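Local coordinates for BH0236 protein (PDB 5T7A), which probably binds beta-1,3-glucan through a family 56 carbohydrate-binding module and so helps a glucan-hydrolysing enzyme recognise its substrate, at residues 30-33 with 34-37. Numbering follows the deposited sequence.
Sequences HTHP and DYTA. With EDO (1,2-ethanediol), chain C.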
ATOM      1  N   HIS A  30       6.569   5.774   4.153  1.00  9.30           N
ATOM      2  CA  HIS A  30       7.836   5.455   3.563  1.00  9.31           C
ATOM      3  C   HIS A  30       8.003   6.363   2.358  1.00  9.12           C
ATOM      4  O   HIS A  30       7.045   6.557   1.627  1.00  8.26           O
ATOM      5  CB  HIS A  30       7.837   4.019   3.116  1.00  9.85           C
ATOM      6  CG  HIS A  30       7.566   3.070   4.240  1.00 11.45           C
ATOM      7  ND1 HIS A  30       8.523   2.706   5.180  1.00 13.34           N
ATOM      8  CD2 HIS A  30       6.411   2.488   4.626  1.00 11.94           C
ATOM      9  CE1 HIS A  30       7.969   1.849   6.023  1.00 13.41           C
ATOM     10  NE2 HIS A  30       6.691   1.717   5.721  1.00 13.84           N
ATOM     11  N   THR A  31       9.237   6.862   2.103  1.00  7.93           N
ATOM     12  CA  THR A  31       9.392   7.805   1.052  1.00  8.98           C
ATOM     13  C   THR A  31      10.547   7.395   0.140  1.00  9.36           C
ATOM     14  O   THR A  31      11.630   6.970   0.631  1.00 11.76           O
ATOM     15  CB  THR A  31       9.671   9.225   1.575  1.00  8.97           C
ATOM     16  OG1 THR A  31      10.678   9.202   2.616  1.00 11.28           O
ATOM     17  CG2 THR A  31       8.410   9.800   2.117  1.00  9.53           C
ATOM     18  N   HIS A  32      10.323   7.667  -1.129  1.00  8.24           N
ATOM     19  CA  HIS A  32      11.263   7.412  -2.220  1.00  8.20           C
ATOM     20  C   HIS A  32      11.006   8.528  -3.217  1.00  7.64           C
ATOM     21  O   HIS A  32       9.883   9.045  -3.308  1.00  7.08           O
ATOM     22  CB  HIS A  32      11.028   6.071  -2.913  1.00  8.34           C
ATOM     23  CG  HIS A  32      11.940   5.814  -4.071  1.00  8.17           C
ATOM     24  ND1 HIS A  32      11.642   6.195  -5.362  1.00  8.22           N
ATOM     25  CD2 HIS A  32      13.139   5.210  -4.131  1.00  9.32           C
ATOM     26  CE1 HIS A  32      12.628   5.851  -6.166  1.00  9.38           C
ATOM     27  NE2 HIS A  32      13.563   5.272  -5.434  1.00  9.49           N
ATOM     28  N   PRO A  33      12.007   8.963  -4.010  1.00  7.17           N
ATOM     29  CA  PRO A  33      11.658  10.030  -4.940  1.00  7.37           C
ATOM     30  C   PRO A  33      10.387   9.849  -5.804  1.00  7.38           C
ATOM     31  O   PRO A  33       9.707  10.826  -6.125  1.00  7.35           O
ATOM     32  CB  PRO A  33      12.927  10.123  -5.818  1.00  8.03           C
ATOM     33  CG  PRO A  33      13.949   9.840  -4.856  1.00  8.20           C
ATOM     34  CD  PRO A  33      13.438   8.707  -4.066  1.00  7.93           C
ATOM     35  N   ASP A  34      10.024   8.618  -6.147  1.00  7.60           N
ATOM     36  CA  ASP A  34       8.797   8.339  -6.849  1.00  7.37           C
ATOM     37  C   ASP A  34       7.526   8.297  -6.061  1.00  7.13           C
ATOM     38  O   ASP A  34       6.484   8.303  -6.665  1.00  7.99           O
ATOM     39  CB  ASP A  34       8.928   6.980  -7.546  1.00  7.93           C
ATOM     40  CG  ASP A  34       9.876   6.986  -8.720  1.00  8.11           C
ATOM     41  OD1 ASP A  34      10.308   8.056  -9.144  1.00  9.71           O
ATOM     42  OD2 ASP A  34      10.134   5.894  -9.282  1.00  8.93           O
ATOM     43  N   TYR A  35       7.537   8.292  -4.728  1.00  6.53           N
ATOM     44  CA  TYR A  35       6.285   8.082  -3.953  1.00  6.45           C
ATOM     45  C   TYR A  35       6.451   8.322  -2.449  1.00  6.23           C
ATOM     46  O   TYR A  35       7.524   8.079  -1.842  1.00  6.47           O
ATOM     47  CB  TYR A  35       5.765   6.642  -4.139  1.00  6.37           C
ATOM     48  CG  TYR A  35       6.688   5.551  -3.693  1.00  7.06           C
ATOM     49  CD1 TYR A  35       6.766   5.147  -2.398  1.00  7.44           C
ATOM     50  CD2 TYR A  35       7.550   4.932  -4.609  1.00  7.18           C
ATOM     51  CE1 TYR A  35       7.651   4.148  -1.956  1.00  7.12           C
ATOM     52  CE2 TYR A  35       8.458   3.966  -4.187  1.00  7.51           C
ATOM     53  CZ  TYR A  35       8.511   3.609  -2.856  1.00  7.41           C
ATOM     54  OH  TYR A  35       9.387   2.644  -2.394  1.00  9.12           O
ATOM     55  N   THR A  36       5.314   8.630  -1.827  1.00  6.49           N
ATOM     56  CA  THR A  36       5.109   8.419  -0.394  1.00  7.04           C
ATOM     57  C   THR A  36       4.117   7.266  -0.308  1.00  7.04           C
ATOM     58  O   THR A  36       3.125   7.241  -1.118  1.00  7.08           O
ATOM     59  CB  THR A  36       4.465   9.606   0.294  1.00  7.69           C
ATOM     60  OG1 THR A  36       5.274  10.765   0.033  1.00  7.97           O
ATOM     61  CG2 THR A  36       4.402   9.383   1.777  1.00  7.21           C
ATOM     62  N   ALA A  37       4.391   6.289   0.559  1.00  7.19           N
ATOM     63  CA  ALA A  37       3.471   5.163   0.658  1.00  7.48           C
ATOM     64  C   ALA A  37       3.418   4.676   2.080  1.00  8.37           C
ATOM     65  O   ALA A  37       4.353   4.877   2.840  1.00  9.17           O
ATOM     66  CB  ALA A  37       3.884   4.006  -0.250  1.00  7.45           C
TER
HETATM   67  C1  EDO C1101      12.129   4.303 -11.390  1.00 12.79           C
HETATM   68  O1  EDO C1101      12.282   5.510 -10.550  1.00 13.57           O
HETATM   69  C2  EDO C1101      13.505   3.725 -11.552  1.00 12.14           C
HETATM   70  O2  EDO C1101      14.254   4.548 -12.401  1.00 11.47           O
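His-32 and Tyr-35 meet at the mouth of a tight turn. CB of His-32 sits over one face of the Tyr-35 ring, 3.8 Å from the ring centroid and offset toward the rim, a CH-pi contact. The two rings run nearly parallel, planes 17° apart, but are slid so far that they barely overlap. CG of His-32 is anti to the backbone N (chi1 178°), which carries the imidazole forward over the turn. There ND1 accepts the backbone N-H of Asp-34, 3.0 Å from N to ND1. That bond is nearly straight, although the donor is tilted 26° out of the imidazole plane. CD of Pro-33 covers one face of the same imidazole. The backbones close the turn with two bonds, Tyr-35 N to His-32 O (2.8 Å) and His-32 N to Tyr-35 O (2.9 Å). Two more join His-30 and Ala-37. Between these pairs Thr-31 and Thr-36 lie side by side on the other face of the sheet, CG2 of Thr-31 3.9 Å from OG1 of Thr-36. The Asp-34 carboxylate reaches toward the end of strand 95-103: OD1 forms a salt bridge with Lys-104, and OD2 takes hydrogen bonds from Tyr-102 and an ethanediol probably left from crystallisation. An alanine at Asp-34 would remove that carboxylate and would probably leave Lys-104 without this counter-charge and the turn less firmly tied to Tyr-102. Further out, Tyr-35 stacks on Phe-51 and His-30 on Phe-114. The whole is a beta hairpin with a two-residue loop, Pro-33 and Asp-34, in a type I turn, joining strands 28-32 and 35-40 at one border of the antiparallel sheet of this carbohydrate-binding module.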